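Local coordinates for protein pectinesterase (Aspergillus niger, PDB 5C1E) that hydrolyses the methyl esters of pectin's galacturonosyl units, releasing methanol, and is probably involved in the maceration and soft-rotting of plant tissue, at residues V40-L49 and V73-S81; I176-I184 and G210-Y218. All coordinates share one frame; numbering follows the deposited sequence.

Contact 1. Residues V40-L49 and V73-S81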
ATOM      1  N   VAL A  40     -17.999  -6.594   4.775  1.00 15.09           N
ATOM      2  CA  VAL A  40     -17.508  -7.138   6.031  1.00 14.42           C
ATOM      3  C   VAL A  40     -17.904  -6.213   7.170  1.00 14.76           C
ATOM      4  O   VAL A  40     -17.567  -5.012   7.173  1.00 14.02           O
ATOM      5  CB  VAL A  40     -15.980  -7.339   6.009  1.00 14.32           C
ATOM      6  CG1 VAL A  40     -15.497  -8.118   7.236  1.00 14.33           C
ATOM      7  CG2 VAL A  40     -15.567  -8.075   4.745  1.00 14.71           C
ATOM      8  N   ALA A  41     -18.654  -6.769   8.119  1.00 15.27           N
ATOM      9  CA  ALA A  41     -19.034  -6.047   9.301  1.00 15.07           C
ATOM     10  C   ALA A  41     -17.886  -6.035  10.290  1.00 14.78           C
ATOM     11  O   ALA A  41     -16.914  -6.793  10.182  1.00 16.16           O
ATOM     12  CB  ALA A  41     -20.268  -6.657   9.930  1.00 15.72           C
ATOM     13  N   SER A  42     -18.032  -5.159  11.273  1.00 14.99           N
ATOM     14  CA  SER A  42     -17.042  -4.925  12.304  1.00 14.72           C
ATOM     15  C   SER A  42     -16.514  -6.233  12.886  1.00 14.31           C
ATOM     16  O   SER A  42     -17.255  -7.202  13.094  1.00 13.59           O
ATOM     17  CB  SER A  42     -17.634  -4.049  13.425  1.00 15.06           C
ATOM     18  OG  SER A  42     -18.853  -4.585  13.923  1.00 15.81           O
ATOM     19  N   GLY A  43     -15.220  -6.230  13.159  1.00 14.99           N
ATOM     20  CA  GLY A  43     -14.577  -7.353  13.789  1.00 15.47           C
ATOM     21  C   GLY A  43     -13.104  -7.425  13.503  1.00 15.74           C
ATOM     22  O   GLY A  43     -12.581  -6.730  12.605  1.00 15.72           O
ATOM     23  N   THR A  44     -12.443  -8.280  14.265  1.00 16.16           N
ATOM     24  CA  THR A  44     -11.061  -8.677  13.990  1.00 17.29           C
ATOM     25  C   THR A  44     -11.121 -10.093  13.466  1.00 17.62           C
ATOM     26  O   THR A  44     -11.635 -10.985  14.142  1.00 18.05           O
ATOM     27  CB  THR A  44     -10.186  -8.588  15.249  1.00 18.38           C
ATOM     28  OG1 THR A  44     -10.140  -7.227  15.661  1.00 18.61           O
ATOM     29  CG2 THR A  44      -8.780  -9.082  14.978  1.00 19.37           C
ATOM     30  N   TYR A  45     -10.665 -10.258  12.228  1.00 15.99           N
ATOM     31  CA  TYR A  45     -10.710 -11.513  11.507  1.00 16.67           C
ATOM     32  C   TYR A  45      -9.285 -12.091  11.436  1.00 16.69           C
ATOM     33  O   TYR A  45      -8.412 -11.567  10.739  1.00 16.19           O
ATOM     34  CB  TYR A  45     -11.327 -11.280  10.125  1.00 16.50           C
ATOM     35  CG  TYR A  45     -12.749 -10.772  10.206  1.00 16.03           C
ATOM     36  CD1 TYR A  45     -13.020  -9.420  10.411  1.00 15.53           C
ATOM     37  CD2 TYR A  45     -13.831 -11.656  10.111  1.00 16.21           C
ATOM     38  CE1 TYR A  45     -14.334  -8.963  10.492  1.00 15.64           C
ATOM     39  CE2 TYR A  45     -15.140 -11.217  10.198  1.00 16.05           C
ATOM     40  CZ  TYR A  45     -15.391  -9.881  10.395  1.00 15.87           C
ATOM     41  OH  TYR A  45     -16.690  -9.470  10.490  1.00 15.33           O
ATOM     42  N   GLU A  46      -9.062 -13.144  12.216  1.00 17.57           N
ATOM     43  CA  GLU A  46      -7.791 -13.809  12.304  1.00 19.06           C
ATOM     44  C   GLU A  46      -7.726 -14.808  11.151  1.00 18.52           C
ATOM     45  O   GLU A  46      -8.063 -15.980  11.302  1.00 18.12           O
ATOM     46  CB  GLU A  46      -7.662 -14.504  13.663  1.00 22.08           C
ATOM     47  CG  GLU A  46      -7.653 -13.503  14.825  1.00 25.50           C
ATOM     48  CD  GLU A  46      -7.296 -14.113  16.178  1.00 29.49           C
ATOM     49  OE1 GLU A  46      -7.387 -15.350  16.358  1.00 34.19           O
ATOM     50  OE2 GLU A  46      -6.939 -13.335  17.084  1.00 34.85           O
ATOM     51  N   GLU A  47      -7.329 -14.306   9.989  1.00 17.62           N
ATOM     52  CA  GLU A  47      -7.358 -15.068   8.746  1.00 17.82           C
ATOM     53  C   GLU A  47      -6.166 -14.712   7.873  1.00 18.00           C
ATOM     54  O   GLU A  47      -5.627 -13.611   7.973  1.00 17.60           O
ATOM     55  CB  GLU A  47      -8.652 -14.755   7.982  1.00 17.70           C
ATOM     56  CG  GLU A  47      -9.918 -15.143   8.724  1.00 18.64           C
ATOM     57  CD  GLU A  47     -11.161 -14.923   7.898  1.00 18.65           C
ATOM     58  OE1 GLU A  47     -11.220 -15.421   6.751  1.00 18.82           O
ATOM     59  OE2 GLU A  47     -12.069 -14.237   8.385  1.00 19.08           O
ATOM     60  N   GLN A  48      -5.746 -15.666   7.038  1.00 18.70           N
ATOM     61  CA  GLN A  48      -4.757 -15.434   5.988  1.00 18.63           C
ATOM     62  C   GLN A  48      -5.440 -15.733   4.654  1.00 19.07           C
ATOM     63  O   GLN A  48      -5.950 -16.834   4.446  1.00 19.55           O
ATOM     64  CB  GLN A  48      -3.531 -16.324   6.188  1.00 20.43           C
ATOM     65  CG  GLN A  48      -2.387 -15.969   5.264  1.00 21.31           C
ATOM     66  CD  GLN A  48      -1.125 -16.757   5.536  1.00 22.00           C
ATOM     67  OE1 GLN A  48      -1.161 -17.869   6.076  1.00 22.41           O
ATOM     68  NE2 GLN A  48       0.011 -16.180   5.164  1.00 21.23           N
ATOM     69  N   LEU A  49      -5.488 -14.748   3.764  1.00 17.95           N
ATOM     70  CA  LEU A  49      -6.356 -14.825   2.588  1.00 18.69           C
ATOM     71  C   LEU A  49      -5.593 -14.698   1.280  1.00 19.41           C
ATOM     72  O   LEU A  49      -4.627 -13.943   1.182  1.00 19.35           O
ATOM     73  CB  LEU A  49      -7.392 -13.704   2.657  1.00 18.49           C
ATOM     74  CG  LEU A  49      -8.243 -13.689   3.918  1.00 19.05           C
ATOM     75  CD1 LEU A  49      -9.090 -12.433   3.951  1.00 18.79           C
ATOM     76  CD2 LEU A  49      -9.098 -14.946   3.977  1.00 19.68           C
ATOM     77  N   VAL A  73     -13.448  -0.337  11.320  1.00 15.25           N
ATOM     78  CA  VAL A  73     -13.739  -1.264  12.413  1.00 15.01           C
ATOM     79  C   VAL A  73     -13.539  -2.718  11.983  1.00 14.86           C
ATOM     80  O   VAL A  73     -13.871  -3.638  12.738  1.00 15.10           O
ATOM     81  CB  VAL A  73     -15.169  -1.069  12.974  1.00 15.60           C
ATOM     82  CG1 VAL A  73     -15.230   0.192  13.828  1.00 15.77           C
ATOM     83  CG2 VAL A  73     -16.215  -1.028  11.854  1.00 16.27           C
ATOM     84  N   VAL A  74     -12.985  -2.923  10.788  1.00 14.50           N
ATOM     85  CA  VAL A  74     -12.679  -4.256  10.274  1.00 14.86           C
ATOM     86  C   VAL A  74     -11.173  -4.402  10.188  1.00 15.44           C
ATOM     87  O   VAL A  74     -10.505  -3.619   9.509  1.00 14.87           O
ATOM     88  CB  VAL A  74     -13.301  -4.512   8.897  1.00 15.55           C
ATOM     89  CG1 VAL A  74     -12.922  -5.899   8.392  1.00 15.44           C
ATOM     90  CG2 VAL A  74     -14.808  -4.385   8.983  1.00 15.85           C
ATOM     91  N   THR A  75     -10.638  -5.381  10.910  1.00 15.75           N
ATOM     92  CA  THR A  75      -9.217  -5.676  10.859  1.00 16.33           C
ATOM     93  C   THR A  75      -9.038  -7.125  10.443  1.00 15.56           C
ATOM     94  O   THR A  75      -9.669  -8.016  11.023  1.00 16.84           O
ATOM     95  CB  THR A  75      -8.552  -5.399  12.222  1.00 16.66           C
ATOM     96  OG1 THR A  75      -8.619  -3.997  12.493  1.00 16.41           O
ATOM     97  CG2 THR A  75      -7.083  -5.798  12.202  1.00 17.62           C
ATOM     98  N   ILE A  76      -8.204  -7.347   9.427  1.00 14.85           N
ATOM     99  CA  ILE A  76      -7.738  -8.674   9.046  1.00 14.44           C
ATOM    100  C   ILE A  76      -6.315  -8.829   9.559  1.00 15.15           C
ATOM    101  O   ILE A  76      -5.423  -8.038   9.204  1.00 15.46           O
ATOM    102  CB  ILE A  76      -7.758  -8.886   7.519  1.00 14.59           C
ATOM    103  CG1 ILE A  76      -9.118  -8.475   6.959  1.00 14.44           C
ATOM    104  CG2 ILE A  76      -7.448 -10.350   7.177  1.00 14.53           C
ATOM    105  CD1 ILE A  76      -9.243  -8.583   5.470  1.00 15.45           C
ATOM    106  N   THR A  77      -6.084  -9.848  10.380  1.00 15.35           N
ATOM    107  CA  THR A  77      -4.787 -10.007  10.991  1.00 16.46           C
ATOM    108  C   THR A  77      -4.300 -11.449  10.962  1.00 16.64           C
ATOM    109  O   THR A  77      -5.073 -12.383  11.107  1.00 16.22           O
ATOM    110  CB  THR A  77      -4.773  -9.493  12.451  1.00 17.15           C
ATOM    111  OG1 THR A  77      -3.432  -9.526  12.959  1.00 18.55           O
ATOM    112  CG2 THR A  77      -5.674 -10.307  13.331  1.00 18.59           C
ATOM    113  N   HIS A  78      -2.986 -11.580  10.792  1.00 16.01           N
ATOM    114  CA  HIS A  78      -2.302 -12.863  10.854  1.00 16.88           C
ATOM    115  C   HIS A  78      -0.833 -12.560  11.139  1.00 16.61           C
ATOM    116  O   HIS A  78      -0.356 -11.454  10.875  1.00 16.15           O
ATOM    117  CB  HIS A  78      -2.503 -13.634   9.543  1.00 17.32           C
ATOM    118  CG  HIS A  78      -1.888 -15.006   9.528  1.00 18.26           C
ATOM    119  ND1 HIS A  78      -0.743 -15.298   8.819  1.00 18.35           N
ATOM    120  CD2 HIS A  78      -2.288 -16.174  10.086  1.00 19.44           C
ATOM    121  CE1 HIS A  78      -0.442 -16.576   8.972  1.00 19.24           C
ATOM    122  NE2 HIS A  78      -1.366 -17.131   9.734  1.00 19.57           N
ATOM    123  N   THR A  79      -0.123 -13.511  11.729  1.00 16.80           N
ATOM    124  CA  THR A  79       1.267 -13.289  12.098  1.00 17.36           C
ATOM    125  C   THR A  79       2.133 -14.450  11.612  1.00 17.91           C
ATOM    126  O   THR A  79       1.937 -15.593  12.028  1.00 17.00           O
ATOM    127  CB  THR A  79       1.413 -13.159  13.625  1.00 17.74           C
ATOM    128  OG1 THR A  79       0.697 -12.002  14.079  1.00 17.09           O
ATOM    129  CG2 THR A  79       2.859 -13.010  14.021  1.00 17.92           C
ATOM    130  N   ILE A  80       3.063 -14.131  10.715  1.00 17.90           N
ATOM    131  CA  ILE A  80       4.136 -15.015  10.318  1.00 19.29           C
ATOM    132  C   ILE A  80       5.178 -14.228   9.531  1.00 18.88           C
ATOM    133  O   ILE A  80       4.832 -13.273   8.837  1.00 19.01           O
ATOM    134  CB  ILE A  80       3.617 -16.219   9.485  1.00 19.76           C
ATOM    135  CG1 ILE A  80       4.700 -17.283   9.315  1.00 21.00           C
ATOM    136  CG2 ILE A  80       3.060 -15.783   8.146  1.00 19.62           C
ATOM    137  CD1 ILE A  80       4.157 -18.587   8.760  1.00 21.91           C
ATOM    138  N   SER A  81       6.444 -14.644   9.637  1.00 19.73           N
ATOM    139  CA  SER A  81       7.540 -14.008   8.886  1.00 19.78           C
ATOM    140  C   SER A  81       7.811 -14.759   7.578  1.00 20.64           C
ATOM    141  O   SER A  81       7.391 -15.911   7.415  1.00 19.95           O
ATOM    142  CB  SER A  81       8.792 -13.979   9.755  1.00 20.39           C
ATOM    143  OG  SER A  81       9.273 -15.297   9.960  1.00 20.57           O
TER

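Contact 2. Residues I176-I184 and G210-Y218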
ATOM      1  N   ILE A 176       1.667   8.123   5.434  1.00 16.33           N
ATOM      2  CA  ILE A 176       2.734   7.156   5.388  1.00 15.72           C
ATOM      3  C   ILE A 176       3.505   7.339   6.690  1.00 15.83           C
ATOM      4  O   ILE A 176       4.108   8.395   6.928  1.00 15.11           O
ATOM      5  CB  ILE A 176       3.578   7.355   4.122  1.00 16.28           C
ATOM      6  CG1 ILE A 176       2.730   7.038   2.891  1.00 15.98           C
ATOM      7  CG2 ILE A 176       4.853   6.531   4.169  1.00 16.08           C
ATOM      8  CD1 ILE A 176       3.336   7.468   1.574  1.00 16.44           C
ATOM      9  N   VAL A 177       3.438   6.315   7.537  1.00 15.12           N
ATOM     10  CA  VAL A 177       3.772   6.423   8.956  1.00 15.33           C
ATOM     11  C   VAL A 177       4.916   5.481   9.311  1.00 15.53           C
ATOM     12  O   VAL A 177       4.749   4.272   9.265  1.00 14.94           O
ATOM     13  CB  VAL A 177       2.549   6.091   9.827  1.00 15.57           C
ATOM     14  CG1 VAL A 177       2.858   6.299  11.311  1.00 16.38           C
ATOM     15  CG2 VAL A 177       1.344   6.939   9.404  1.00 15.97           C
ATOM     16  N   SER A 178       6.075   6.030   9.666  1.00 15.66           N
ATOM     17  CA  SER A 178       7.221   5.207  10.064  1.00 15.71           C
ATOM     18  C   SER A 178       7.191   4.890  11.561  1.00 16.45           C
ATOM     19  O   SER A 178       7.085   5.810  12.395  1.00 16.86           O
ATOM     20  CB  SER A 178       8.562   5.895   9.722  1.00 16.30           C
ATOM     21  OG  SER A 178       8.897   5.787   8.350  1.00 16.23           O
ATOM     22  N   ASN A 179       7.310   3.602  11.907  1.00 16.62           N
ATOM     23  CA  ASN A 179       7.359   3.161  13.316  1.00 16.57           C
ATOM     24  C   ASN A 179       8.742   2.651  13.739  1.00 17.15           C
ATOM     25  O   ASN A 179       8.885   1.988  14.778  1.00 17.25           O
ATOM     26  CB  ASN A 179       6.282   2.109  13.631  1.00 16.63           C
ATOM     27  CG  ASN A 179       6.362   0.894  12.738  1.00 16.93           C
ATOM     28  OD1 ASN A 179       7.275   0.777  11.925  1.00 16.62           O
ATOM     29  ND2 ASN A 179       5.406  -0.012  12.880  1.00 17.05           N
ATOM     30  N   GLY A 180       9.749   2.970  12.935  1.00 16.87           N
ATOM     31  CA  GLY A 180      11.133   2.573  13.191  1.00 17.24           C
ATOM     32  C   GLY A 180      12.035   3.185  12.133  1.00 16.77           C
ATOM     33  O   GLY A 180      11.552   3.721  11.139  1.00 17.35           O
ATOM     34  N   ALA A 181      13.340   3.127  12.357  1.00 17.08           N
ATOM     35  CA  ALA A 181      14.310   3.665  11.417  1.00 16.66           C
ATOM     36  C   ALA A 181      14.450   2.752  10.184  1.00 16.31           C
ATOM     37  O   ALA A 181      14.458   1.503  10.294  1.00 15.49           O
ATOM     38  CB  ALA A 181      15.656   3.821  12.109  1.00 17.62           C
ATOM     39  N   GLY A 182      14.585   3.367   9.010  1.00 15.44           N
ATOM     40  CA  GLY A 182      14.704   2.616   7.768  1.00 15.25           C
ATOM     41  C   GLY A 182      14.304   3.431   6.553  1.00 15.53           C
ATOM     42  O   GLY A 182      14.122   4.656   6.635  1.00 16.06           O
ATOM     43  N   ALA A 183      14.223   2.757   5.409  1.00 15.37           N
ATOM     44  CA  ALA A 183      13.822   3.402   4.162  1.00 15.47           C
ATOM     45  C   ALA A 183      12.374   3.070   3.877  1.00 14.81           C
ATOM     46  O   ALA A 183      11.957   1.933   4.042  1.00 15.51           O
ATOM     47  CB  ALA A 183      14.710   2.951   3.022  1.00 16.38           C
ATOM     48  N   ILE A 184      11.600   4.066   3.443  1.00 13.94           N
ATOM     49  CA  ILE A 184      10.186   3.858   3.218  1.00 13.72           C
ATOM     50  C   ILE A 184       9.965   2.986   1.980  1.00 13.76           C
ATOM     51  O   ILE A 184       9.272   1.990   2.047  1.00 13.84           O
ATOM     52  CB  ILE A 184       9.438   5.189   3.045  1.00 13.42           C
ATOM     53  CG1 ILE A 184       9.490   6.003   4.332  1.00 13.57           C
ATOM     54  CG2 ILE A 184       7.995   4.931   2.668  1.00 13.63           C
ATOM     55  CD1 ILE A 184       9.092   7.451   4.178  1.00 13.75           C
ATOM     56  N   GLY A 210       4.561   8.452  19.603  1.00 31.73           N
ATOM     57  CA  GLY A 210       5.422   7.843  20.623  1.00 32.89           C
ATOM     58  C   GLY A 210       6.808   7.386  20.179  1.00 33.52           C
ATOM     59  O   GLY A 210       7.604   6.977  21.014  1.00 34.55           O
ATOM     60  N   VAL A 211       7.099   7.445  18.878  1.00 32.49           N
ATOM     61  CA  VAL A 211       8.408   7.035  18.379  0.50 33.26           C
ATOM     62  C   VAL A 211       9.171   8.268  17.885  1.00 34.05           C
ATOM     63  O   VAL A 211       8.635   9.105  17.140  1.00 34.76           O
ATOM     64  CB  VAL A 211       8.295   5.932  17.298  0.50 33.22           C
ATOM     65  CG1 VAL A 211       7.883   6.495  15.951  0.50 32.87           C
ATOM     66  CG2 VAL A 211       9.605   5.174  17.172  0.50 33.57           C
ATOM     67  N   SER A 212      10.421   8.386  18.334  1.00 32.91           N
ATOM     68  CA  SER A 212      11.303   9.500  17.965  1.00 33.80           C
ATOM     69  C   SER A 212      12.294   9.030  16.894  1.00 29.96           C
ATOM     70  O   SER A 212      13.156   8.178  17.154  1.00 30.54           O
ATOM     71  CB  SER A 212      12.069  10.010  19.189  1.00 36.20           C
ATOM     72  OG  SER A 212      12.739   8.937  19.835  1.00 40.84           O
ATOM     73  N   LEU A 213      12.174   9.619  15.710  1.00 26.04           N
ATOM     74  CA  LEU A 213      12.900   9.179  14.525  1.00 23.60           C
ATOM     75  C   LEU A 213      13.472  10.359  13.742  1.00 22.50           C
ATOM     76  O   LEU A 213      13.636  10.270  12.530  1.00 19.70           O
ATOM     77  CB  LEU A 213      11.953   8.398  13.620  1.00 22.82           C
ATOM     78  CG  LEU A 213      11.392   7.094  14.190  1.00 22.81           C
ATOM     79  CD1 LEU A 213      10.378   6.502  13.230  1.00 22.42           C
ATOM     80  CD2 LEU A 213      12.510   6.100  14.469  1.00 23.87           C
ATOM     81  N   THR A 214      13.771  11.465  14.425  1.00 22.44           N
ATOM     82  CA  THR A 214      14.274  12.642  13.727  1.00 22.69           C
ATOM     83  C   THR A 214      15.493  12.268  12.889  1.00 21.95           C
ATOM     84  O   THR A 214      16.448  11.717  13.401  1.00 20.95           O
ATOM     85  CB  THR A 214      14.611  13.777  14.709  1.00 23.98           C
ATOM     86  OG1 THR A 214      13.417  14.123  15.418  1.00 24.57           O
ATOM     87  CG2 THR A 214      15.140  15.019  13.966  1.00 24.51           C
ATOM     88  N   GLU A 215      15.425  12.561  11.594  1.00 22.40           N
ATOM     89  CA  GLU A 215      16.511  12.285  10.636  1.00 21.87           C
ATOM     90  C   GLU A 215      16.940  10.815  10.535  1.00 21.93           C
ATOM     91  O   GLU A 215      18.034  10.528  10.064  1.00 22.19           O
ATOM     92  CB  GLU A 215      17.723  13.192  10.923  1.00 22.70           C
ATOM     93  CG  GLU A 215      17.363  14.661  10.766  1.00 23.18           C
ATOM     94  CD  GLU A 215      18.542  15.613  10.774  1.00 24.25           C
ATOM     95  OE1 GLU A 215      19.689  15.176  10.968  1.00 26.02           O
ATOM     96  OE2 GLU A 215      18.311  16.810  10.557  1.00 24.97           O
ATOM     97  N   GLU A 216      16.064   9.879  10.920  1.00 20.45           N
ATOM     98  CA  GLU A 216      16.401   8.454  10.857  1.00 20.83           C
ATOM     99  C   GLU A 216      15.667   7.693   9.757  1.00 18.80           C
ATOM    100  O   GLU A 216      15.775   6.464   9.671  1.00 18.08           O
ATOM    101  CB  GLU A 216      16.110   7.785  12.198  1.00 22.42           C
ATOM    102  CG  GLU A 216      16.869   8.407  13.348  1.00 24.80           C
ATOM    103  CD  GLU A 216      16.772   7.616  14.636  1.00 26.87           C
ATOM    104  OE1 GLU A 216      15.939   6.699  14.745  1.00 27.94           O
ATOM    105  OE2 GLU A 216      17.562   7.934  15.542  1.00 32.03           O
ATOM    106  N   VAL A 217      14.892   8.398   8.941  1.00 17.30           N
ATOM    107  CA  VAL A 217      14.078   7.741   7.921  1.00 17.20           C
ATOM    108  C   VAL A 217      14.537   8.223   6.549  1.00 16.51           C
ATOM    109  O   VAL A 217      14.839   9.407   6.353  1.00 17.38           O
ATOM    110  CB  VAL A 217      12.560   7.972   8.159  1.00 17.01           C
ATOM    111  CG1 VAL A 217      11.713   7.362   7.055  1.00 17.05           C
ATOM    112  CG2 VAL A 217      12.135   7.368   9.490  1.00 17.67           C
ATOM    113  N   TYR A 218      14.589   7.299   5.603  1.00 16.28           N
ATOM    114  CA  TYR A 218      14.909   7.629   4.222  1.00 16.42           C
ATOM    115  C   TYR A 218      13.696   7.450   3.332  1.00 15.59           C
ATOM    116  O   TYR A 218      12.837   6.603   3.576  1.00 14.93           O
ATOM    117  CB  TYR A 218      16.056   6.743   3.724  1.00 16.60           C
ATOM    118  CG  TYR A 218      17.359   6.985   4.466  1.00 17.77           C
ATOM    119  CD1 TYR A 218      18.237   7.976   4.062  1.00 18.14           C
ATOM    120  CD2 TYR A 218      17.698   6.216   5.567  1.00 18.56           C
ATOM    121  CE1 TYR A 218      19.434   8.203   4.741  1.00 19.02           C
ATOM    122  CE2 TYR A 218      18.884   6.428   6.256  1.00 19.99           C
ATOM    123  CZ  TYR A 218      19.749   7.418   5.836  1.00 19.67           C
ATOM    124  OH  TYR A 218      20.921   7.617   6.527  1.00 21.86           O
TER

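Contact 1. Residues V40-L49 and V73-S81
Gly43 to Tyr45 pair with Val74 to Ile76 as parallel strands, stacked on successive coils of the parallel beta-helix. Their backbone bonds form a ladder in which Gly43 N donates to Val73 O, Thr75 N to Gly43 O, Tyr45 N to Thr75 O and Thr77 N to Tyr45 O. The Tyr45 N to Thr75 O bond is 2.7 Å long and almost straight, with 176° at the hydrogen. The ladder frays at Glu47, whose N makes only a weak 3.2 Å bond to Thr77 O, where an inverse gamma turn centred on Glu46 bends the chain.

On the face of Tyr45, Val74 and Ile76 the contacts are apolar, joined by Val40 and Leu49. Val40 CG1 meets Val74 CG1 at 3.6 Å, the two side chains crossing at about a right angle. Tyr45 CE1 lies 4.0 Å from Val74 CG1, and the ring's hydroxyl OH bonds back to Ala41 O at 2.7 Å, which fixes the far end of the ring. Leu49 CD1 touches Ile76 CD1 at 4.1 Å. On the face of Thr44 and Thr77, Thr44 CG2 lies 3.7 Å from Thr77 CG2.

The flat contact is Gln48 against His78. The backbone places Gln48 CB over the centre of one imidazole face, 3.9 Å from its centroid, in a CH-pi contact. With CG anti to the backbone N (chi1 -171°), the extended chain carries the amide over the ND1-CE1 side of the ring, the planes 30° apart, and Gln48 NE2 bonds to Ala92 O.

Within the fold, Val40, Tyr45, Leu49 and Ile76 pack on Ile22 of helix 22-29, while Val40 and Tyr45 also touch Val13 of strand 11-13.

Contact 2. Residues I176-I184 and G210-Y218
The flat group here is the Tyr218 ring, which presents an edge to the carbonyl of Gly182. Gly182 O lies near the ring plane, 4.0 Å from Tyr218 CD2. The setting is two neighbouring coils of a parallel beta-helix, the fold of pectin methylesterases: strand 182-187 lies alongside strand 217-220 in the same direction, with Gly182 opposite Val217 and Ala183 opposite Tyr218.

Three backbone bonds define the pairing. Tyr218 N donates to Gly182 O at 2.9 Å, and Ile184 N to Tyr218 O at 2.8 Å; each donor is tilted by a little over 20° from the carbonyl plane it approaches. The third, from Gly182 N to Glu216 O, is weak. The backbone angles of Gly182 leave no room for a side chain beside the carbonyl O of Ala181, which suits glycine.

On the face of Ala183 and Tyr218, Ala183 CB lies 4.1 Å from Tyr218 CB. The Ala183 side chain is also about 4 Å from that of Asp161, the predicted active-site residue, so this pairing borders the probable catalytic region.

The buried side is apolar around one serine hydroxyl. With CG1 anti to the backbone N (chi1 177°), Val217 brings that methyl 3.5 Å from Ser178 OG, which is hydrogen-bonded to Tyr162 OH. Ile184 CG1 approaches the same Val217 CG1 at 3.8 Å.

A type II turn from Leu213 to Glu216 leads into the strand, closed by Glu216 N donating to Leu213 O. Leu213 extends its two methyls to the Ser178-Ala181 backbone: CD2 lies against Ala181 N, and CD1 is 3.6 Å from Gly180 N, a buried amide with no hydrogen-bond partner in the model.

Overall arrangement
Both segments of contact 1 precede those of contact 2 in the sequence, and the two occupy separate places along the beta-helix: their centres are 25 Å apart and their nearest atoms about 13 Å, without touching. They are joined through shared sheets. Strands 43-46 and 74-78 of contact 1 begin the parallel sheet that later includes strand 175-178 of contact 2. Leu49 opens strand 49-51, the first of another parallel sheet, whose last two strands, 182-187 and 217-220, pair in contact 2. Successive turns thus repeat parallel pairing along the axis of the beta-helix. Contact 1 lies apart from the probable active site, whereas contact 2 is on the active-site side.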